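PDB 4AUR: LEOA from Escherichia coli, which is a bacterial dynamin-like GTPase of enterotoxigenic strains, probably binding and hydrolysing GTP through a P-loop domain joined to a long helical stalk. Local coordinates for residues V53-K66 / R133-D146. Numbering follows the deposited sequence.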
loop_
_atom_site.group_PDB
_atom_site.type_symbol
_atom_site.label_atom_id
_atom_site.label_comp_id
_atom_site.label_asym_id
_atom_site.label_seq_id
_atom_site.Cartn_x
_atom_site.Cartn_y
_atom_site.Cartn_z
ATOM N N VAL A 53 -1.556 31.868 26.641
ATOM C CA VAL A 53 -2.205 31.591 27.907
ATOM C C VAL A 53 -3.690 31.423 27.654
ATOM O O VAL A 53 -4.206 31.924 26.652
ATOM C CB VAL A 53 -2.038 32.767 28.902
ATOM C CG1 VAL A 53 -0.578 33.173 29.060
ATOM C CG2 VAL A 53 -2.841 33.977 28.466
ATOM N N LEU A 54 -4.382 30.749 28.573
ATOM C CA LEU A 54 -5.828 30.564 28.478
ATOM C C LEU A 54 -6.598 31.870 28.365
ATOM O O LEU A 54 -6.404 32.771 29.152
ATOM C CB LEU A 54 -6.352 29.817 29.695
ATOM C CG LEU A 54 -7.855 29.579 29.732
ATOM C CD1 LEU A 54 -8.362 28.836 28.513
ATOM C CD2 LEU A 54 -8.190 28.768 30.959
ATOM N N ARG A 55 -7.510 31.940 27.406
ATOM C CA ARG A 55 -8.290 33.133 27.134
ATOM C C ARG A 55 -9.761 32.783 27.057
ATOM O O ARG A 55 -10.150 31.877 26.329
ATOM C CB ARG A 55 -7.866 33.773 25.822
ATOM C CG ARG A 55 -8.662 35.015 25.490
ATOM C CD ARG A 55 -8.334 35.529 24.111
ATOM N NE ARG A 55 -7.035 36.161 24.104
ATOM C CZ ARG A 55 -6.364 36.481 23.010
ATOM N NH1 ARG A 55 -6.872 36.231 21.810
ATOM N NH2 ARG A 55 -5.170 37.052 23.121
ATOM N N ILE A 56 -10.570 33.525 27.806
ATOM C CA ILE A 56 -12.010 33.328 27.835
ATOM C C ILE A 56 -12.663 34.618 27.382
ATOM O O ILE A 56 -12.334 35.695 27.877
ATOM C CB ILE A 56 -12.516 33.012 29.250
ATOM C CG1 ILE A 56 -11.615 32.007 29.927
ATOM C CG2 ILE A 56 -13.921 32.440 29.219
ATOM C CD1 ILE A 56 -10.565 32.658 30.805
ATOM N N ALA A 57 -13.582 34.524 26.439
ATOM C CA ALA A 57 -14.388 35.674 26.098
ATOM C C ALA A 57 -15.646 35.580 26.922
ATOM O O ALA A 57 -16.416 34.611 26.826
ATOM C CB ALA A 57 -14.710 35.690 24.628
ATOM N N LEU A 58 -15.834 36.578 27.767
ATOM C CA LEU A 58 -16.994 36.636 28.617
ATOM C C LEU A 58 -18.023 37.557 28.000
ATOM O O LEU A 58 -17.898 38.777 28.059
ATOM C CB LEU A 58 -16.595 37.141 29.991
ATOM C CG LEU A 58 -17.653 36.847 31.040
ATOM C CD1 LEU A 58 -17.829 35.349 31.213
ATOM C CD2 LEU A 58 -17.297 37.524 32.350
ATOM N N LEU A 59 -19.045 36.944 27.421
ATOM C CA LEU A 59 -20.089 37.658 26.675
ATOM C C LEU A 59 -21.440 37.616 27.380
ATOM O O LEU A 59 -21.792 36.609 27.999
ATOM C CB LEU A 59 -20.249 37.038 25.286
ATOM C CG LEU A 59 -18.984 37.055 24.459
ATOM C CD1 LEU A 59 -19.317 36.515 23.088
ATOM C CD2 LEU A 59 -18.456 38.470 24.378
ATOM N N GLY A 60 -22.186 38.711 27.264
ATOM C CA GLY A 60 -23.502 38.814 27.867
ATOM C C GLY A 60 -23.745 40.159 28.529
ATOM O O GLY A 60 -22.830 40.947 28.744
ATOM N N ALA A 61 -25.003 40.422 28.844
ATOM C CA ALA A 61 -25.360 41.634 29.538
ATOM C C ALA A 61 -24.944 41.463 30.972
ATOM O O ALA A 61 -25.012 40.358 31.491
ATOM C CB ALA A 61 -26.845 41.874 29.438
ATOM N N PHE A 62 -24.501 42.550 31.602
ATOM C CA PHE A 62 -23.998 42.487 32.974
ATOM C C PHE A 62 -25.112 42.196 33.957
ATOM O O PHE A 62 -24.906 41.492 34.941
ATOM C CB PHE A 62 -23.270 43.777 33.342
ATOM C CG PHE A 62 -21.935 43.914 32.667
ATOM C CD1 PHE A 62 -20.809 43.297 33.198
ATOM C CD2 PHE A 62 -21.809 44.633 31.486
ATOM C CE1 PHE A 62 -19.581 43.406 32.568
ATOM C CE2 PHE A 62 -20.581 44.739 30.851
ATOM C CZ PHE A 62 -19.468 44.122 31.390
ATOM N N SER A 63 -26.296 42.721 33.650
ATOM C CA SER A 63 -27.509 42.479 34.427
ATOM C C SER A 63 -27.906 41.008 34.465
ATOM O O SER A 63 -28.615 40.597 35.378
ATOM C CB SER A 63 -28.672 43.298 33.862
ATOM O OG SER A 63 -28.792 43.106 32.462
ATOM N N ASP A 64 -27.454 40.217 33.490
ATOM C CA ASP A 64 -27.632 38.776 33.544
ATOM C C ASP A 64 -26.546 38.096 34.399
ATOM O O ASP A 64 -26.439 36.872 34.436
ATOM C CB ASP A 64 -27.715 38.185 32.131
ATOM C CG ASP A 64 -28.968 38.648 31.370
ATOM O OD1 ASP A 64 -29.730 39.471 31.916
ATOM O OD2 ASP A 64 -29.198 38.191 30.221
ATOM N N GLY A 65 -25.746 38.869 35.109
ATOM C CA GLY A 65 -24.910 38.286 36.161
ATOM C C GLY A 65 -23.711 37.520 35.648
ATOM O O GLY A 65 -23.294 36.521 36.218
ATOM N N LYS A 66 -23.166 38.037 34.562
ATOM C CA LYS A 66 -21.974 37.536 33.907
ATOM C C LYS A 66 -20.781 37.522 34.849
ATOM O O LYS A 66 -19.984 36.586 34.852
ATOM C CB LYS A 66 -21.693 38.497 32.747
ATOM C CG LYS A 66 -20.445 38.259 31.952
ATOM C CD LYS A 66 -19.922 39.566 31.368
ATOM C CE LYS A 66 -20.797 40.109 30.256
ATOM N NZ LYS A 66 -20.083 41.074 29.364
ATOM N N ARG A 133 -10.360 39.295 15.928
ATOM C CA ARG A 133 -9.198 38.422 16.155
ATOM C C ARG A 133 -9.093 37.953 17.619
ATOM O O ARG A 133 -8.775 36.810 17.882
ATOM C CB ARG A 133 -7.936 39.134 15.739
ATOM C CG ARG A 133 -6.670 38.283 15.632
ATOM C CD ARG A 133 -5.446 39.126 15.288
ATOM N NE ARG A 133 -5.858 40.327 14.551
ATOM C CZ ARG A 133 -5.356 41.547 14.714
ATOM N NH1 ARG A 133 -4.363 41.775 15.563
ATOM N NH2 ARG A 133 -5.848 42.550 14.005
ATOM N N TYR A 134 -9.364 38.819 18.575
ATOM C CA TYR A 134 -9.165 38.438 19.960
ATOM C C TYR A 134 -10.205 37.429 20.387
ATOM O O TYR A 134 -9.905 36.517 21.141
ATOM C CB TYR A 134 -9.156 39.667 20.898
ATOM C CG TYR A 134 -7.759 40.142 21.242
ATOM C CD1 TYR A 134 -7.026 40.908 20.360
ATOM C CD2 TYR A 134 -7.165 39.794 22.452
ATOM C CE1 TYR A 134 -5.749 41.320 20.672
ATOM C CE2 TYR A 134 -5.886 40.205 22.769
ATOM C CZ TYR A 134 -5.189 40.966 21.880
ATOM O OH TYR A 134 -3.919 41.381 22.202
ATOM N N ILE A 135 -11.428 37.559 19.895
ATOM C CA ILE A 135 -12.458 36.579 20.221
ATOM C C ILE A 135 -12.343 35.296 19.388
ATOM O O ILE A 135 -12.565 34.205 19.913
ATOM C CB ILE A 135 -13.847 37.202 20.182
ATOM C CG1 ILE A 135 -13.978 38.125 21.393
ATOM C CG2 ILE A 135 -14.921 36.137 20.303
ATOM C CD1 ILE A 135 -15.045 39.186 21.253
ATOM N N SER A 136 -11.983 35.405 18.113
ATOM C CA SER A 136 -11.666 34.208 17.355
ATOM C C SER A 136 -10.640 33.372 18.114
ATOM O O SER A 136 -10.866 32.185 18.369
ATOM C CB SER A 136 -11.108 34.547 15.978
ATOM O OG SER A 136 -12.153 34.784 15.069
ATOM N N GLU A 137 -9.522 34.008 18.483
ATOM C CA GLU A 137 -8.368 33.326 19.127
ATOM C C GLU A 137 -8.531 33.127 20.644
ATOM O O GLU A 137 -7.555 33.084 21.360
ATOM C CB GLU A 137 -7.032 34.068 18.809
ATOM C CG GLU A 137 -6.545 33.866 17.371
ATOM C CD GLU A 137 -5.485 34.870 16.889
ATOM O OE1 GLU A 137 -4.889 35.573 17.741
ATOM O OE2 GLU A 137 -5.245 34.939 15.641
ATOM N N ALA A 138 -9.759 33.029 21.124
ATOM C CA ALA A 138 -10.021 32.612 22.477
ATOM C C ALA A 138 -10.367 31.127 22.508
ATOM O O ALA A 138 -10.889 30.571 21.543
ATOM C CB ALA A 138 -11.155 33.412 23.055
ATOM N N HIS A 139 -10.095 30.489 23.637
ATOM C CA HIS A 139 -10.219 29.059 23.739
ATOM C C HIS A 139 -11.583 28.690 24.278
ATOM O O HIS A 139 -12.042 27.556 24.121
ATOM C CB HIS A 139 -9.143 28.532 24.645
ATOM C CG HIS A 139 -7.791 29.079 24.342
ATOM N ND1 HIS A 139 -6.860 28.384 23.609
ATOM C CD2 HIS A 139 -7.199 30.242 24.694
ATOM C CE1 HIS A 139 -5.754 29.102 23.508
ATOM N NE2 HIS A 139 -5.933 30.234 24.161
ATOM N N LEU A 140 -12.236 29.654 24.908
ATOM C CA LEU A 140 -13.528 29.430 25.526
ATOM C C LEU A 140 -14.354 30.698 25.416
ATOM O O LEU A 140 -13.822 31.792 25.552
ATOM C CB LEU A 140 -13.333 29.100 27.001
ATOM C CG LEU A 140 -13.455 27.671 27.464
ATOM C CD1 LEU A 140 -13.268 27.592 28.971
ATOM C CD2 LEU A 140 -14.831 27.173 27.095
ATOM N N ILE A 141 -15.649 30.550 25.196
ATOM C CA ILE A 141 -16.544 31.695 25.101
ATOM C C ILE A 141 -17.753 31.425 25.964
ATOM O O ILE A 141 -18.422 30.435 25.789
ATOM C CB ILE A 141 -16.972 31.935 23.641
ATOM C CG1 ILE A 141 -15.744 32.161 22.765
ATOM C CG2 ILE A 141 -17.929 33.117 23.539
ATOM C CD1 ILE A 141 -16.070 32.617 21.370
ATOM N N PHE A 142 -18.018 32.299 26.915
ATOM C CA PHE A 142 -19.193 32.145 27.774
ATOM C C PHE A 142 -20.162 33.204 27.386
ATOM O O PHE A 142 -19.883 34.372 27.535
ATOM C CB PHE A 142 -18.870 32.348 29.254
ATOM C CG PHE A 142 -17.930 31.331 29.838
ATOM C CD1 PHE A 142 -17.786 30.065 29.287
ATOM C CD2 PHE A 142 -17.214 31.640 30.998
ATOM C CE1 PHE A 142 -16.927 29.139 29.869
ATOM C CE2 PHE A 142 -16.363 30.718 31.582
ATOM C CZ PHE A 142 -16.212 29.474 31.010
ATOM N N TYR A 143 -21.298 32.794 26.873
ATOM C CA TYR A 143 -22.370 33.731 26.614
ATOM C C TYR A 143 -23.361 33.562 27.746
ATOM O O TYR A 143 -24.078 32.569 27.798
ATOM C CB TYR A 143 -23.021 33.449 25.263
ATOM C CG TYR A 143 -23.634 34.667 24.684
ATOM C CD1 TYR A 143 -24.776 35.216 25.243
ATOM C CD2 TYR A 143 -23.049 35.314 23.622
ATOM C CE1 TYR A 143 -25.333 36.362 24.748
ATOM C CE2 TYR A 143 -23.603 36.461 23.114
ATOM C CZ TYR A 143 -24.747 36.972 23.682
ATOM O OH TYR A 143 -25.298 38.110 23.186
ATOM N N VAL A 144 -23.376 34.514 28.671
ATOM C CA VAL A 144 -24.189 34.391 29.875
ATOM C C VAL A 144 -25.509 35.093 29.676
ATOM O O VAL A 144 -25.538 36.294 29.358
ATOM C CB VAL A 144 -23.498 35.004 31.092
ATOM C CG1 VAL A 144 -24.439 35.003 32.280
ATOM C CG2 VAL A 144 -22.232 34.242 31.428
ATOM N N VAL A 145 -26.593 34.343 29.888
ATOM C CA VAL A 145 -27.971 34.845 29.715
ATOM C C VAL A 145 -28.813 34.676 31.000
ATOM O O VAL A 145 -28.277 34.307 32.055
ATOM C CB VAL A 145 -28.661 34.171 28.515
ATOM C CG1 VAL A 145 -27.850 34.407 27.255
ATOM C CG2 VAL A 145 -28.865 32.689 28.759
ATOM N N ASP A 146 -30.116 34.974 30.901
ATOM C CA ASP A 146 -31.014 34.996 32.049
ATOM C C ASP A 146 -31.850 33.757 32.063
ATOM O O ASP A 146 -32.179 33.194 31.026
ATOM C CB ASP A 146 -31.930 36.241 32.031
ATOM C CG ASP A 146 -32.397 36.667 33.448
ATOM O OD1 ASP A 146 -33.272 35.985 34.026
ATOM O OD2 ASP A 146 -31.887 37.692 33.980
#
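Ile56 to Leu59 pair with Leu140 to Tyr143 in parallel, the axes of strands 54-60 and 140-146 inclined at 23°. Ala57 and Leu59 each use both N-H and C=O toward the partner strand: Ala57 N bonds Leu140 O (2.9 Å) and Ala57 O accepts Phe142 N, then Leu59 N reaches Phe142 O and Leu59 O takes Val144 N (2.7 Å). At the entry to strand 140-146, Arg55 O accepts His139 N (3.0 Å) and, weakly, Leu140 N.

Side chains separate onto two faces. On one, Ile56 CG2 sits over the Phe142 ring in a CH-pi contact, 4.0 Å from its centroid and 18° off the normal, while Leu58 CD1 meets the same ring at its edge. On the other, Leu59 CD1 touches Ile141 CG2 (3.7 Å) and Leu59 CB packs on Tyr143 CD2.

Arg55 CG stands anti to the backbone N and the chain bends at chi3, bringing the guanidinium against the C-terminal end of helix 129-136. Tyr134 CD2 lies 3.3 Å above its plane, ring and guanidinium 25° apart, and NH1 bonds Tyr134 O weakly; NE forms a salt bridge with Glu105.

Gly60, Gly65 and Lys66 fit a Walker A P-loop, consistent with a dynamin-type GTPase; Val144 CG1 packs against Asp64 O (3.5 Å), and Lys66 NZ pairs with Asp108. These two strands are central in the sheet: 104-108 flanks 54-60, 172-177 flanks 140-146, and helix 66-74 covers the Ile56-Phe142 face through Ile70 and Trp73.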